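PDB 3I1A: spectinomycin phosphotransferase from Legionella pneumophila, which probably transfers a phosphate group from a nucleotide to the antibiotic spectinomycin, giving the bacterium resistance, through a protein-kinase-like fold. Local coordinates for residues Gln9-Leu14 and Tyr49-Lys54; Ile61-Ile66 and His94-Ala99. One frame throughout, in Å; residues are numbered along the deposited sequence.

Interaction 1: residues Gln9-Leu14 and Tyr49-Lys54; sequences QQLIEL and YFIKLK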
ATOM      1  N   GLN A   9       9.115  18.715  22.801  0.75 29.62           N
ATOM      2  CA  GLN A   9       9.443  20.131  22.816  0.75 27.96           C
ATOM      3  C   GLN A   9      10.749  20.463  22.103  0.75 27.17           C
ATOM      4  O   GLN A   9      11.008  21.614  21.763  0.75 27.18           O
ATOM      5  CB  GLN A   9       9.446  20.640  24.257  0.75 29.94           C
ATOM      6  CG  GLN A   9       8.113  20.384  24.942  0.75 32.34           C
ATOM      7  CD  GLN A   9       6.936  20.828  24.088  0.75 33.32           C
ATOM      8  OE1 GLN A   9       5.809  20.379  24.283  0.75 34.21           O
ATOM      9  NE2 GLN A   9       7.195  21.718  23.138  0.75 34.25           N
ATOM     10  N   GLN A  10      11.574  19.451  21.856  1.00 26.64           N
ATOM     11  CA  GLN A  10      12.816  19.672  21.129  1.00 23.69           C
ATOM     12  C   GLN A  10      12.464  19.947  19.669  1.00 22.76           C
ATOM     13  O   GLN A  10      13.277  20.466  18.920  1.00 21.32           O
ATOM     14  CB  GLN A  10      13.742  18.455  21.239  1.00 23.91           C
ATOM     15  CG  GLN A  10      14.608  18.500  22.485  1.00 22.87           C
ATOM     16  CD  GLN A  10      15.502  17.291  22.632  1.00 18.20           C
ATOM     17  OE1 GLN A  10      15.049  16.218  23.050  1.00 20.15           O
ATOM     18  NE2 GLN A  10      16.779  17.454  22.303  1.00 19.15           N
ATOM     19  N   LEU A  11      11.244  19.592  19.273  1.00 23.61           N
ATOM     20  CA  LEU A  11      10.803  19.840  17.898  1.00 25.20           C
ATOM     21  C   LEU A  11      10.630  21.304  17.627  1.00 26.34           C
ATOM     22  O   LEU A  11      10.723  21.746  16.476  1.00 26.84           O
ATOM     23  CB  LEU A  11       9.468  19.148  17.593  1.00 24.37           C
ATOM     24  CG  LEU A  11       9.547  17.736  17.028  1.00 23.75           C
ATOM     25  CD1 LEU A  11       8.138  17.254  16.808  1.00 21.87           C
ATOM     26  CD2 LEU A  11      10.318  17.708  15.698  1.00 21.88           C
ATOM     27  N   ILE A  12      10.340  22.066  18.672  1.00 26.50           N
ATOM     28  CA  ILE A  12      10.163  23.485  18.478  1.00 28.00           C
ATOM     29  C   ILE A  12      11.458  24.026  17.928  1.00 26.48           C
ATOM     30  O   ILE A  12      11.455  24.667  16.880  1.00 24.83           O
ATOM     31  CB  ILE A  12       9.799  24.220  19.777  1.00 30.36           C
ATOM     32  CG1 ILE A  12       8.429  23.742  20.269  1.00 31.04           C
ATOM     33  CG2 ILE A  12       9.777  25.728  19.531  1.00 30.22           C
ATOM     34  CD1 ILE A  12       8.019  24.343  21.596  1.00 33.38           C
ATOM     35  N   GLU A  13      12.568  23.746  18.612  1.00 24.48           N
ATOM     36  CA  GLU A  13      13.862  24.225  18.138  1.00 24.23           C
ATOM     37  C   GLU A  13      14.201  23.697  16.758  1.00 21.21           C
ATOM     38  O   GLU A  13      14.650  24.445  15.904  1.00 21.75           O
ATOM     39  CB  GLU A  13      15.003  23.820  19.094  1.00 28.43           C
ATOM     40  CG  GLU A  13      16.420  24.128  18.530  1.00 34.10           C
ATOM     41  CD  GLU A  13      17.577  23.692  19.455  1.00 37.41           C
ATOM     42  OE1 GLU A  13      17.634  24.165  20.618  1.00 39.30           O
ATOM     43  OE2 GLU A  13      18.441  22.887  19.016  1.00 38.58           O
ATOM     44  N   LEU A  14      14.017  22.397  16.540  1.00 20.51           N
ATOM     45  CA  LEU A  14      14.350  21.812  15.246  1.00 19.00           C
ATOM     46  C   LEU A  14      13.521  22.338  14.071  1.00 17.66           C
ATOM     47  O   LEU A  14      14.051  22.558  12.969  1.00 17.24           O
ATOM     48  CB  LEU A  14      14.242  20.289  15.321  1.00 20.08           C
ATOM     49  CG  LEU A  14      15.289  19.691  16.268  1.00 22.06           C
ATOM     50  CD1 LEU A  14      14.936  18.248  16.604  1.00 24.40           C
ATOM     51  CD2 LEU A  14      16.647  19.776  15.618  1.00 23.00           C
ATOM     52  N   TYR A  49       1.046  20.788  11.830  1.00 29.61           N
ATOM     53  CA  TYR A  49       1.971  19.926  11.104  1.00 27.18           C
ATOM     54  C   TYR A  49       2.080  18.509  11.658  1.00 24.43           C
ATOM     55  O   TYR A  49       1.964  18.279  12.871  1.00 24.85           O
ATOM     56  CB  TYR A  49       3.372  20.544  11.114  1.00 27.24           C
ATOM     57  CG  TYR A  49       3.470  21.870  10.403  1.00 26.08           C
ATOM     58  CD1 TYR A  49       3.756  21.936   9.044  1.00 26.93           C
ATOM     59  CD2 TYR A  49       3.286  23.053  11.095  1.00 28.02           C
ATOM     60  CE1 TYR A  49       3.864  23.164   8.388  1.00 28.39           C
ATOM     61  CE2 TYR A  49       3.390  24.285  10.454  1.00 28.70           C
ATOM     62  CZ  TYR A  49       3.678  24.331   9.105  1.00 28.64           C
ATOM     63  OH  TYR A  49       3.774  25.556   8.483  1.00 29.30           O
ATOM     64  N   PHE A  50       2.309  17.573  10.750  1.00 22.85           N
ATOM     65  CA  PHE A  50       2.496  16.163  11.098  1.00 21.70           C
ATOM     66  C   PHE A  50       3.974  15.881  10.859  1.00 20.17           C
ATOM     67  O   PHE A  50       4.488  15.988   9.725  1.00 17.29           O
ATOM     68  CB  PHE A  50       1.615  15.278  10.207  1.00 22.47           C
ATOM     69  CG  PHE A  50       1.798  13.809  10.428  1.00 23.66           C
ATOM     70  CD1 PHE A  50       2.594  13.060   9.571  1.00 23.61           C
ATOM     71  CD2 PHE A  50       1.160  13.158  11.497  1.00 23.32           C
ATOM     72  CE1 PHE A  50       2.761  11.681   9.765  1.00 25.72           C
ATOM     73  CE2 PHE A  50       1.323  11.784  11.699  1.00 24.01           C
ATOM     74  CZ  PHE A  50       2.121  11.045  10.836  1.00 24.92           C
ATOM     75  N   ILE A  51       4.668  15.540  11.940  1.00 19.18           N
ATOM     76  CA  ILE A  51       6.100  15.285  11.854  1.00 20.66           C
ATOM     77  C   ILE A  51       6.447  13.827  12.069  1.00 20.96           C
ATOM     78  O   ILE A  51       5.920  13.184  12.983  1.00 22.61           O
ATOM     79  CB  ILE A  51       6.860  16.134  12.903  1.00 19.82           C
ATOM     80  CG1 ILE A  51       6.396  17.599  12.830  1.00 20.53           C
ATOM     81  CG2 ILE A  51       8.356  16.011  12.688  1.00 21.01           C
ATOM     82  CD1 ILE A  51       6.605  18.271  11.514  1.00 18.94           C
ATOM     83  N   LYS A  52       7.336  13.312  11.223  1.00 19.11           N
ATOM     84  CA  LYS A  52       7.789  11.926  11.320  1.00 19.32           C
ATOM     85  C   LYS A  52       9.300  11.871  11.520  1.00 19.66           C
ATOM     86  O   LYS A  52      10.069  12.476  10.759  1.00 18.94           O
ATOM     87  CB  LYS A  52       7.426  11.159  10.059  1.00 19.38           C
ATOM     88  N   LEU A  53       9.726  11.169  12.566  1.00 19.69           N
ATOM     89  CA  LEU A  53      11.141  11.004  12.829  1.00 19.05           C
ATOM     90  C   LEU A  53      11.479   9.533  12.583  1.00 19.93           C
ATOM     91  O   LEU A  53      10.760   8.640  13.032  1.00 20.71           O
ATOM     92  CB  LEU A  53      11.475  11.357  14.285  1.00 19.22           C
ATOM     93  CG  LEU A  53      10.999  12.701  14.816  1.00 20.02           C
ATOM     94  CD1 LEU A  53      11.461  12.892  16.282  1.00 22.39           C
ATOM     95  CD2 LEU A  53      11.542  13.795  13.934  1.00 19.64           C
ATOM     96  N   LYS A  54      12.560   9.299  11.863  1.00 20.17           N
ATOM     97  CA  LYS A  54      13.030   7.948  11.579  1.00 23.14           C
ATOM     98  C   LYS A  54      14.522   7.865  11.875  1.00 23.36           C
ATOM     99  O   LYS A  54      15.298   8.702  11.441  1.00 23.51           O
ATOM    100  CB  LYS A  54      12.810   7.590  10.112  1.00 27.10           C
ATOM    101  CG  LYS A  54      11.352   7.560   9.687  1.00 31.61           C
ATOM    102  CD  LYS A  54      11.215   7.030   8.265  1.00 33.34           C
ATOM    103  CE  LYS A  54      11.675   5.580   8.179  1.00 35.49           C
ATOM    104  NZ  LYS A  54      11.543   5.021   6.803  1.00 37.75           N
TER
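L11 reaches from helix 10-19 toward strand 48-55 and sets a single methyl, CD2, against two aliphatic side chains, those of I51 and L53. The closer approach is to I51, where L11 CD2 lies 4.0 Å from I51 CG2. These two side chains do not meet end to end but run alongside one another, pointing opposite ways. On I51 the methyl CG2 stands anti to the backbone N, which presents this short branch to the helix, while CG1 is turned beside the N. The second partner is looser: L53 CD2 is 4.5 Å from L11 CD2. In the small N-terminal lobe of this kinase-like fold, helix 10-19 packs on one face of a five-stranded antiparallel sheet. F50 and K52, which contact ADP in a nucleotide-bound structure of this protein, leave the strand on the other face of the sheet (K52 is modelled only to CB), so the intervening I51 faces the helix. Beta-branched isoleucine suits the extended strand, and leucine, with its fork at the end of a longer stem, suits the helix, since together with the isoleucine it fills the 8.9 Å between the CA atoms of L11 and I51. Y40, on the adjoining strand 38-43, also touches both L11 and L53 and widens the apolar patch beneath the helix.

Interaction 2: residues Ile61-Ile66 and His94-Ala99; sequences INLSII and HFKIIA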
ATOM      1  N   ILE A  61      13.854   4.592   0.582  1.00 26.37           N
ATOM      2  CA  ILE A  61      13.331   4.555  -0.780  1.00 24.03           C
ATOM      3  C   ILE A  61      12.129   5.496  -0.926  1.00 23.53           C
ATOM      4  O   ILE A  61      11.976   6.139  -1.964  1.00 22.01           O
ATOM      5  CB  ILE A  61      12.974   3.101  -1.214  1.00 23.90           C
ATOM      6  CG1 ILE A  61      12.613   3.082  -2.702  1.00 24.56           C
ATOM      7  CG2 ILE A  61      11.834   2.555  -0.368  1.00 26.11           C
ATOM      8  CD1 ILE A  61      13.719   3.535  -3.602  1.00 24.04           C
ATOM      9  N   ASN A  62      11.294   5.592   0.109  1.00 23.26           N
ATOM     10  CA  ASN A  62      10.138   6.484   0.052  1.00 24.51           C
ATOM     11  C   ASN A  62      10.562   7.902  -0.317  1.00 24.04           C
ATOM     12  O   ASN A  62       9.980   8.508  -1.208  1.00 24.55           O
ATOM     13  CB  ASN A  62       9.399   6.504   1.393  1.00 24.96           C
ATOM     14  CG  ASN A  62       8.455   7.692   1.535  1.00 31.74           C
ATOM     15  OD1 ASN A  62       8.795   8.691   2.174  1.00 32.75           O
ATOM     16  ND2 ASN A  62       7.270   7.589   0.939  1.00 29.68           N
ATOM     17  N   LEU A  63      11.588   8.418   0.347  1.00 24.08           N
ATOM     18  CA  LEU A  63      12.023   9.784   0.083  1.00 23.74           C
ATOM     19  C   LEU A  63      12.636   9.945  -1.295  1.00 21.95           C
ATOM     20  O   LEU A  63      12.454  10.967  -1.943  1.00 23.92           O
ATOM     21  CB  LEU A  63      12.988  10.253   1.183  1.00 26.45           C
ATOM     22  CG  LEU A  63      12.308  10.284   2.565  1.00 27.59           C
ATOM     23  CD1 LEU A  63      13.350  10.496   3.653  1.00 30.56           C
ATOM     24  CD2 LEU A  63      11.266  11.387   2.607  1.00 29.70           C
ATOM     25  N   SER A  64      13.368   8.934  -1.747  0.50 22.03           N
ATOM     26  CA  SER A  64      13.981   8.989  -3.073  0.50 20.49           C
ATOM     27  C   SER A  64      12.906   9.042  -4.153  0.50 19.72           C
ATOM     28  O   SER A  64      12.990   9.824  -5.095  0.50 19.39           O
ATOM     29  CB  SER A  64      14.853   7.759  -3.309  0.50 21.41           C
ATOM     30  OG  SER A  64      15.425   7.793  -4.607  0.50 23.63           O
ATOM     31  N   ILE A  65      11.890   8.200  -4.011  1.00 19.21           N
ATOM     32  CA  ILE A  65      10.823   8.167  -5.002  1.00 18.53           C
ATOM     33  C   ILE A  65       9.929   9.399  -4.941  1.00 19.32           C
ATOM     34  O   ILE A  65       9.532   9.900  -5.980  1.00 18.37           O
ATOM     35  CB  ILE A  65      10.000   6.876  -4.861  1.00 18.02           C
ATOM     36  CG1 ILE A  65      10.898   5.691  -5.224  1.00 17.53           C
ATOM     37  CG2 ILE A  65       8.779   6.904  -5.780  1.00 17.82           C
ATOM     38  CD1 ILE A  65      11.535   5.804  -6.615  1.00 14.87           C
ATOM     39  N   ILE A  66       9.643   9.880  -3.733  1.00 20.40           N
ATOM     40  CA  ILE A  66       8.812  11.067  -3.545  1.00 20.43           C
ATOM     41  C   ILE A  66       9.517  12.235  -4.223  1.00 20.57           C
ATOM     42  O   ILE A  66       8.876  13.046  -4.891  1.00 20.46           O
ATOM     43  CB  ILE A  66       8.620  11.402  -2.030  1.00 21.45           C
ATOM     44  CG1 ILE A  66       7.694  10.373  -1.374  1.00 22.18           C
ATOM     45  CG2 ILE A  66       8.051  12.805  -1.858  1.00 23.87           C
ATOM     46  CD1 ILE A  66       6.327  10.299  -1.999  1.00 24.18           C
ATOM     47  N   HIS A  94      21.817  11.250  13.903  1.00 26.08           N
ATOM     48  CA  HIS A  94      21.398   9.866  13.997  1.00 25.60           C
ATOM     49  C   HIS A  94      19.953   9.586  13.607  1.00 24.79           C
ATOM     50  O   HIS A  94      19.493   8.462  13.738  1.00 25.02           O
ATOM     51  CB  HIS A  94      21.675   9.351  15.408  1.00 26.43           C
ATOM     52  CG  HIS A  94      21.127  10.229  16.480  1.00 27.22           C
ATOM     53  ND1 HIS A  94      21.336  11.592  16.499  1.00 30.76           N
ATOM     54  CD2 HIS A  94      20.356   9.948  17.553  1.00 27.88           C
ATOM     55  CE1 HIS A  94      20.711  12.114  17.542  1.00 30.31           C
ATOM     56  NE2 HIS A  94      20.109  11.136  18.197  1.00 29.33           N
ATOM     57  N   PHE A  95      19.235  10.601  13.133  1.00 22.07           N
ATOM     58  CA  PHE A  95      17.863  10.398  12.706  1.00 22.39           C
ATOM     59  C   PHE A  95      17.467  11.465  11.699  1.00 20.96           C
ATOM     60  O   PHE A  95      18.194  12.444  11.491  1.00 21.36           O
ATOM     61  CB  PHE A  95      16.898  10.360  13.899  1.00 21.50           C
ATOM     62  CG  PHE A  95      16.756  11.667  14.629  1.00 22.60           C
ATOM     63  CD1 PHE A  95      15.747  12.567  14.290  1.00 22.14           C
ATOM     64  CD2 PHE A  95      17.632  11.997  15.658  1.00 25.08           C
ATOM     65  CE1 PHE A  95      15.615  13.783  14.966  1.00 22.23           C
ATOM     66  CE2 PHE A  95      17.508  13.217  16.342  1.00 25.88           C
ATOM     67  CZ  PHE A  95      16.496  14.104  15.990  1.00 25.02           C
ATOM     68  N   LYS A  96      16.330  11.233  11.060  1.00 20.16           N
ATOM     69  CA  LYS A  96      15.775  12.112  10.036  1.00 19.39           C
ATOM     70  C   LYS A  96      14.458  12.721  10.495  1.00 17.97           C
ATOM     71  O   LYS A  96      13.718  12.085  11.241  1.00 16.50           O
ATOM     72  CB  LYS A  96      15.435  11.299   8.789  1.00 20.18           C
ATOM     73  CG  LYS A  96      16.575  10.737   7.987  1.00 25.56           C
ATOM     74  CD  LYS A  96      15.980  10.047   6.734  1.00 25.73           C
ATOM     75  CE  LYS A  96      17.050   9.367   5.887  1.00 27.76           C
ATOM     76  NZ  LYS A  96      17.651   8.228   6.636  1.00 26.90           N
ATOM     77  N   ILE A  97      14.166  13.941  10.029  1.00 17.20           N
ATOM     78  CA  ILE A  97      12.886  14.608  10.325  1.00 16.86           C
ATOM     79  C   ILE A  97      12.190  14.750   8.974  1.00 16.06           C
ATOM     80  O   ILE A  97      12.814  15.193   8.017  1.00 16.03           O
ATOM     81  CB  ILE A  97      13.056  16.072  10.837  1.00 15.10           C
ATOM     82  CG1 ILE A  97      13.738  16.106  12.200  1.00 18.08           C
ATOM     83  CG2 ILE A  97      11.680  16.750  10.981  1.00 16.02           C
ATOM     84  CD1 ILE A  97      13.849  17.537  12.785  1.00 19.80           C
ATOM     85  N   ILE A  98      10.918  14.373   8.890  1.00 15.57           N
ATOM     86  CA  ILE A  98      10.141  14.541   7.646  1.00 15.54           C
ATOM     87  C   ILE A  98       8.931  15.301   8.101  1.00 15.39           C
ATOM     88  O   ILE A  98       8.154  14.800   8.924  1.00 15.74           O
ATOM     89  CB  ILE A  98       9.600  13.221   7.043  1.00 17.78           C
ATOM     90  CG1 ILE A  98      10.684  12.144   6.984  1.00 21.23           C
ATOM     91  CG2 ILE A  98       9.110  13.504   5.622  1.00 18.46           C
ATOM     92  CD1 ILE A  98      11.656  12.325   5.892  1.00 25.63           C
ATOM     93  N   ALA A  99       8.745  16.510   7.581  1.00 15.68           N
ATOM     94  CA  ALA A  99       7.607  17.315   8.004  1.00 17.06           C
ATOM     95  C   ALA A  99       6.537  17.424   6.917  1.00 17.78           C
ATOM     96  O   ALA A  99       6.855  17.596   5.740  1.00 17.63           O
ATOM     97  CB  ALA A  99       8.097  18.702   8.404  1.00 16.68           C
TER
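The flat group touching both L63 and I98 is the ring of F89, from a loop outside the two segments. H94 and F95, at the start of segment 94-99, pack on each other and take no part in the contact: F95 CD2 sits 3.6 Å above the H94 ring plane, over its centre, and H94 CD2 lies in the plane of the F95 ring, at its edge. Across the contact, L63 of helix 61-71 and I98 of strand 95-101 meet end-on. I98 CD1 is pressed into the fork of the leucine, 3.4 Å from L63 CD1 and equally 3.4 Å from L63 CD2, both tighter than ordinary van der Waals contact. K96 passes alongside, and its methylene CD comes 4.1 Å from L63 CD1. Beyond that carbon the chain bends at chi4 (66°), and NZ hydrogen-bonds to H58 O, with a weak second bond to G56 O. Helix 61-71 corresponds, by its position after the lysine-bearing strand, to the C helix of protein kinases; I98 lies about 4 Å, nearest atoms, from the CB of K52, the last side-chain atom modelled. Leucine offers a forked end for a methyl, and lysine combines a greasy stem with a charged end. The contact is thus apolar, tightly packed and probably slightly strained, its stability coming from burial as a whole, while backbone carbonyls probably stabilise the lysine charge.

Both interactions are buried and place a leucine from a helix on the same antiparallel sheet, but on opposite faces. Interaction 1 is the more peripheral, its centre about 25 Å from the centre of the chain, against about 17 Å for the centre of interaction 2, which lies on the nucleotide side. Their strands, 48-55 and 95-101, are neighbours, joined by probable backbone hydrogen bonds: K54 O to K96 N and K52 O to I98 N, each 2.8 Å. Packing also connects them, with I51 CD1 3.5 Å from A99 CB. In chemistry, interaction 1 is wholly aliphatic, at ordinary van der Waals distance, whereas interaction 2 is tighter and admits a lysine stem.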